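Local atomic coordinates of metallopeptidase containing co-catalytic metalloactive site (Shewanella denitrificans OS217, PDB entry 3B2Y), a protein that probably acts as a zinc-dependent metallocarboxypeptidase of the peptidase M14 family, with nickel occupying its metal site in this crystal. Residues E79-W84 / E251-R256; C169-L174 / S245-Q250. All coordinates share one frame; numbering follows the deposited sequence.

Interaction 1 (E79-W84 / E251-R256). With NI (nickel (II) ion), chain C.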
loop_
_atom_site.group_PDB
_atom_site.type_symbol
_atom_site.label_atom_id
_atom_site.label_comp_id
_atom_site.label_asym_id
_atom_site.label_seq_id
_atom_site.Cartn_x
_atom_site.Cartn_y
_atom_site.Cartn_z
ATOM N N GLU A 79 -6.774 8.194 -1.000
ATOM C CA GLU A 79 -5.868 7.665 0.038
ATOM C C GLU A 79 -4.409 8.030 -0.242
ATOM O O GLU A 79 -3.539 7.180 -0.284
ATOM C CB GLU A 79 -6.071 6.145 0.128
ATOM C CG GLU A 79 -7.510 5.849 0.557
ATOM C CD GLU A 79 -7.886 4.356 0.621
ATOM O OE1 GLU A 79 -6.975 3.518 0.524
ATOM O OE2 GLU A 79 -9.136 4.073 0.686
ATOM N N ALA A 80 -4.166 9.330 -0.447
ATOM C CA ALA A 80 -2.909 9.848 -1.017
ATOM C C ALA A 80 -1.671 9.719 -0.107
ATOM O O ALA A 80 -0.506 9.697 -0.594
ATOM C CB ALA A 80 -3.099 11.313 -1.504
ATOM N N ALA A 81 -1.888 9.572 1.197
ATOM C CA ALA A 81 -0.789 9.359 2.133
ATOM C C ALA A 81 -0.014 8.073 1.914
ATOM O O ALA A 81 1.141 7.940 2.352
ATOM C CB ALA A 81 -1.286 9.406 3.643
ATOM N N GLY A 82 -0.642 7.099 1.266
ATOM C CA GLY A 82 0.074 5.877 0.921
ATOM C C GLY A 82 1.237 6.091 -0.064
ATOM O O GLY A 82 2.392 5.845 0.260
ATOM N N PRO A 83 0.930 6.519 -1.293
ATOM C CA PRO A 83 1.998 6.671 -2.272
ATOM C C PRO A 83 3.042 7.705 -1.805
ATOM O O PRO A 83 4.245 7.456 -1.934
ATOM C CB PRO A 83 1.260 7.096 -3.531
ATOM C CG PRO A 83 -0.109 6.619 -3.301
ATOM C CD PRO A 83 -0.373 6.834 -1.882
ATOM N N TRP A 84 2.607 8.814 -1.181
ATOM C CA TRP A 84 3.590 9.774 -0.641
ATOM C C TRP A 84 4.373 9.182 0.570
ATOM O O TRP A 84 5.548 9.496 0.747
ATOM C CB TRP A 84 2.978 11.143 -0.283
ATOM C CG TRP A 84 2.465 11.903 -1.461
ATOM C CD1 TRP A 84 1.198 12.005 -1.842
ATOM C CD2 TRP A 84 3.242 12.647 -2.391
ATOM N NE1 TRP A 84 1.089 12.792 -2.961
ATOM C CE2 TRP A 84 2.344 13.212 -3.319
ATOM C CE3 TRP A 84 4.618 12.898 -2.537
ATOM C CZ2 TRP A 84 2.777 13.940 -4.398
ATOM C CZ3 TRP A 84 5.053 13.667 -3.599
ATOM C CH2 TRP A 84 4.126 14.217 -4.501
ATOM N N GLU A 251 -6.968 13.262 9.770
ATOM C CA GLU A 251 -5.820 13.716 10.510
ATOM C C GLU A 251 -4.815 14.418 9.577
ATOM O O GLU A 251 -5.058 14.538 8.382
ATOM C CB GLU A 251 -5.198 12.530 11.274
ATOM C CG GLU A 251 -5.814 12.348 12.673
ATOM C CD GLU A 251 -5.368 13.436 13.677
ATOM O OE1 GLU A 251 -5.673 14.630 13.468
ATOM O OE2 GLU A 251 -4.699 13.099 14.685
ATOM N N ASP A 252 -3.749 14.968 10.167
ATOM C CA ASP A 252 -2.758 15.765 9.450
ATOM C C ASP A 252 -2.020 14.925 8.366
ATOM O O ASP A 252 -1.514 13.853 8.651
ATOM C CB ASP A 252 -1.757 16.386 10.451
ATOM C CG ASP A 252 -0.612 17.117 9.763
ATOM O OD1 ASP A 252 -0.780 18.304 9.414
ATOM O OD2 ASP A 252 0.465 16.504 9.558
ATOM N N PHE A 253 -1.970 15.462 7.153
ATOM C CA PHE A 253 -1.465 14.732 6.018
ATOM C C PHE A 253 -0.039 14.302 6.235
ATOM O O PHE A 253 0.296 13.164 6.022
ATOM C CB PHE A 253 -1.570 15.573 4.730
ATOM C CG PHE A 253 -1.195 14.814 3.493
ATOM C CD1 PHE A 253 -2.033 13.836 2.986
ATOM C CD2 PHE A 253 0.040 15.006 2.892
ATOM C CE1 PHE A 253 -1.683 13.116 1.868
ATOM C CE2 PHE A 253 0.401 14.277 1.762
ATOM C CZ PHE A 253 -0.442 13.331 1.261
ATOM N N ASP A 254 0.803 15.225 6.667
ATOM C CA ASP A 254 2.218 14.887 6.829
ATOM C C ASP A 254 2.457 13.856 7.948
ATOM O O ASP A 254 3.336 13.002 7.835
ATOM C CB ASP A 254 3.061 16.158 6.960
ATOM C CG ASP A 254 3.284 16.865 5.587
ATOM O OD1 ASP A 254 3.208 16.188 4.516
ATOM O OD2 ASP A 254 3.527 18.102 5.583
ATOM N N ARG A 255 1.632 13.884 8.979
ATOM C CA ARG A 255 1.655 12.815 9.965
ATOM C C ARG A 255 1.216 11.467 9.368
ATOM O O ARG A 255 1.666 10.399 9.803
ATOM C CB ARG A 255 0.730 13.167 11.131
ATOM C CG ARG A 255 1.033 12.451 12.411
ATOM C CD ARG A 255 0.471 13.192 13.628
ATOM N NE ARG A 255 0.748 12.435 14.846
ATOM C CZ ARG A 255 1.927 12.404 15.461
ATOM N NH1 ARG A 255 2.965 13.090 14.996
ATOM N NH2 ARG A 255 2.073 11.668 16.554
ATOM N N ARG A 256 0.296 11.496 8.412
ATOM C CA ARG A 256 -0.141 10.247 7.781
ATOM C C ARG A 256 0.947 9.690 6.912
ATOM O O ARG A 256 1.150 8.498 6.925
ATOM C CB ARG A 256 -1.412 10.447 6.937
ATOM C CG ARG A 256 -2.711 10.492 7.802
ATOM C CD ARG A 256 -3.665 11.563 7.314
ATOM N NE ARG A 256 -4.003 11.364 5.918
ATOM C CZ ARG A 256 -4.586 12.283 5.152
ATOM N NH1 ARG A 256 -4.945 13.442 5.665
ATOM N NH2 ARG A 256 -4.767 12.077 3.868
HETATM NI NI NI C . -8.411 1.999 0.474
HETATM O O HOH W 1 -9.125 2.120 2.659
HETATM O O HOH W 2 -9.783 0.923 0.970
#
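Phe253 holds CG anti to its backbone N (chi1 -174°), and Trp84 holds its own CG anti to the carbonyl carbon (chi1 -66°); with these torsions the two rings meet between the starts of their helices. The phenyl edge is turned toward the indole face in an offset edge-to-face pair, the five-membered ring and the phenyl having centroids 5.8 Å apart and planes at 75°. The closest atoms are Trp84 CD1 and Phe253 CZ, at 3.8 Å. Phe253 CE1 meanwhile lies 3.6 Å from Ala81 N and 4.1 Å from the methyl CB of Ala80. An alanine in place of Phe253 would probably open a gap beside Ala80 and Ala81 and leave the indole of Trp84 without its aromatic partner.

Where the backbones come nearest, Ala81 CB presses on Arg256 CB at 3.5 Å. Phe253 CD1 sits over one face of the Arg256 guanidinium, toward the rim of that group, so the phenyl meets it edge-on; the guanidinium gives NH1 to Glu251 O at 2.9 Å and sends NE to a salt bridge with Glu171. One residue before this apolar patch, the carboxylate of Glu79 grips nickel with both oxygens, OE1 at 2.1 Å from the ion. His76 and His170 complete the protein ligands, and a metal-binding glutamate just ahead of a helix, three residues after a histidine, is the HxxE motif of M14 peptidases.

Interaction 2 (C169-L174 / S245-Q250). With NI (nickel (II) ion), chain C.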
loop_
_atom_site.group_PDB
_atom_site.type_symbol
_atom_site.label_atom_id
_atom_site.label_comp_id
_atom_site.label_asym_id
_atom_site.label_seq_id
_atom_site.Cartn_x
_atom_site.Cartn_y
_atom_site.Cartn_z
ATOM N N CYS A 169 -0.803 -0.137 1.738
ATOM C CA CYS A 169 -0.943 1.059 2.542
ATOM C C CYS A 169 -2.131 1.834 2.056
ATOM O O CYS A 169 -2.054 2.531 1.027
ATOM C CB CYS A 169 0.321 1.896 2.407
ATOM S SG CYS A 169 1.656 1.015 3.342
ATOM N N HIS A 170 -3.211 1.680 2.793
ATOM C CA HIS A 170 -4.440 2.406 2.612
ATOM C C HIS A 170 -4.747 3.505 3.648
ATOM O O HIS A 170 -4.058 3.715 4.663
ATOM C CB HIS A 170 -5.614 1.398 2.607
ATOM C CG HIS A 170 -5.663 0.524 1.375
ATOM N ND1 HIS A 170 -6.704 0.555 0.460
ATOM C CD2 HIS A 170 -4.817 -0.438 0.945
ATOM C CE1 HIS A 170 -6.456 -0.315 -0.507
ATOM N NE2 HIS A 170 -5.329 -0.944 -0.227
ATOM N N GLU A 171 -5.839 4.197 3.402
ATOM C CA GLU A 171 -6.342 5.128 4.374
ATOM C C GLU A 171 -7.841 4.988 4.466
ATOM O O GLU A 171 -8.515 4.620 3.506
ATOM C CB GLU A 171 -6.022 6.572 4.010
ATOM C CG GLU A 171 -4.568 6.934 3.643
ATOM C CD GLU A 171 -4.295 8.426 3.907
ATOM O OE1 GLU A 171 -4.060 8.763 5.098
ATOM O OE2 GLU A 171 -4.281 9.249 2.924
ATOM N N ASP A 172 -8.360 5.352 5.599
ATOM C CA ASP A 172 -9.796 5.418 5.784
ATOM C C ASP A 172 -10.135 6.903 5.933
ATOM O O ASP A 172 -9.949 7.518 7.010
ATOM C CB ASP A 172 -10.206 4.576 6.968
ATOM C CG ASP A 172 -11.729 4.407 7.071
ATOM O OD1 ASP A 172 -12.443 5.355 6.683
ATOM O OD2 ASP A 172 -12.182 3.334 7.548
ATOM N N VAL A 173 -10.688 7.468 4.866
ATOM C CA VAL A 173 -10.651 8.937 4.673
ATOM C C VAL A 173 -11.427 9.721 5.707
ATOM O O VAL A 173 -11.081 10.855 6.028
ATOM C CB VAL A 173 -11.095 9.345 3.217
ATOM C CG1 VAL A 173 -12.581 9.060 2.999
ATOM C CG2 VAL A 173 -10.801 10.804 2.953
ATOM N N LEU A 174 -12.480 9.122 6.224
ATOM C CA LEU A 174 -13.333 9.795 7.174
ATOM C C LEU A 174 -12.965 9.497 8.632
ATOM O O LEU A 174 -13.504 10.109 9.577
ATOM C CB LEU A 174 -14.793 9.414 6.849
ATOM C CG LEU A 174 -15.350 9.757 5.479
ATOM C CD1 LEU A 174 -16.863 9.534 5.442
ATOM C CD2 LEU A 174 -15.012 11.187 5.020
ATOM N N SER A 245 -2.622 -1.541 6.051
ATOM C CA SER A 245 -2.751 -0.492 7.060
ATOM C C SER A 245 -3.799 0.509 6.608
ATOM O O SER A 245 -3.999 0.758 5.395
ATOM C CB SER A 245 -1.422 0.183 7.321
ATOM O OG SER A 245 -0.802 0.564 6.124
ATOM N N GLU A 246 -4.457 1.112 7.583
ATOM C CA GLU A 246 -5.449 2.138 7.333
ATOM C C GLU A 246 -5.142 3.343 8.226
ATOM O O GLU A 246 -5.502 3.324 9.437
ATOM C CB GLU A 246 -6.835 1.612 7.689
ATOM C CG GLU A 246 -7.351 0.490 6.780
ATOM C CD GLU A 246 -7.908 0.993 5.458
ATOM O OE1 GLU A 246 -7.922 2.226 5.228
ATOM O OE2 GLU A 246 -8.327 0.138 4.642
ATOM N N THR A 247 -4.486 4.361 7.659
ATOM C CA THR A 247 -4.323 5.648 8.366
ATOM C C THR A 247 -5.612 6.518 8.248
ATOM O O THR A 247 -6.369 6.420 7.258
ATOM C CB THR A 247 -3.029 6.374 7.917
ATOM O OG1 THR A 247 -2.975 6.446 6.488
ATOM C CG2 THR A 247 -1.753 5.618 8.425
ATOM N N PRO A 248 -5.906 7.342 9.270
ATOM C CA PRO A 248 -7.111 8.170 9.305
ATOM C C PRO A 248 -6.998 9.419 8.437
ATOM O O PRO A 248 -6.102 10.247 8.667
ATOM C CB PRO A 248 -7.212 8.579 10.773
ATOM C CG PRO A 248 -5.820 8.409 11.329
ATOM C CD PRO A 248 -5.094 7.458 10.493
ATOM N N GLY A 249 -7.913 9.581 7.489
ATOM C CA GLY A 249 -7.824 10.701 6.542
ATOM C C GLY A 249 -8.186 12.073 7.093
ATOM O O GLY A 249 -7.922 13.125 6.449
ATOM N N GLN A 250 -8.829 12.075 8.260
ATOM C CA GLN A 250 -9.230 13.316 8.908
ATOM C C GLN A 250 -8.136 13.891 9.779
ATOM O O GLN A 250 -8.360 14.873 10.449
ATOM C CB GLN A 250 -10.514 13.095 9.728
ATOM C CG GLN A 250 -11.704 12.847 8.819
ATOM C CD GLN A 250 -11.850 13.950 7.801
ATOM O OE1 GLN A 250 -12.021 15.123 8.169
ATOM N NE2 GLN A 250 -11.738 13.599 6.512
HETATM NI NI NI C . -8.411 1.999 0.474
HETATM O O HOH W 3 -1.738 2.895 5.732
HETATM O O HOH W 1 -9.125 2.120 2.659
HETATM O O HOH W 2 -9.783 0.923 0.970
#
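Glu171 crosses the side chain of Thr247, its CG 3.3 Å from OG1 and its carboxylate beyond. Thr247 carries OG1 between the backbone N and the carbonyl carbon (chi1 51°), and from there the hydroxyl donates to Glu171 OE1 at 2.9 Å, on the anti side of the carboxylate. That same OE1 also takes the salt bridge from Arg256, while Asn260 bonds to Thr247 OG1. On the opposite face of the sheet, Glu246 bends at chi2 (-80°), which brings CD back to 3.7 Å from His170 CB. These are neighbouring parallel strands of the mixed sheet of the M14 fold, and the C-terminal part of the pair borders the metal site: His170 ND1 binds nickel at 2.2 Å, and Glu246 is the predicted proton donor/acceptor. A metal-bound water donates to Glu171 O, with both carboxylate oxygens of Glu246 close by.

Backbone bonds alternate between the strands, from His170 N to Ser245 O through to Asp172 N with Thr247 O. A further water bridges His170 O and Ser245 OG. Past the strands the pairing persists, Gly249 N reaching Asp172 O at 2.9 Å from above the carbonyl plane. Gln250 then sends NE2 nearly straight to Val173 O (2.9 Å, 169°).

In the fold
Both interactions are largely buried and share the nickel site, yet they join different elements. Interaction 1 sets the start of helix 81-92 against that of helix 253-271 with no hydrogen bond between its segments, so apolar and aromatic packing carries it. Interaction 2 joins two strands of the central sheet by backbone pairing and buries more than twice the surface, but its far end, at Leu174 and Gln250, is exposed. Strand 242-248 leads on to helix 253-271, and the centres lie about 8 Å apart. Glu171 couples them: its OE1 accepts the salt bridge from Arg256 NE (2.7 Å), and its OE2 probably accepts from Ala81 N.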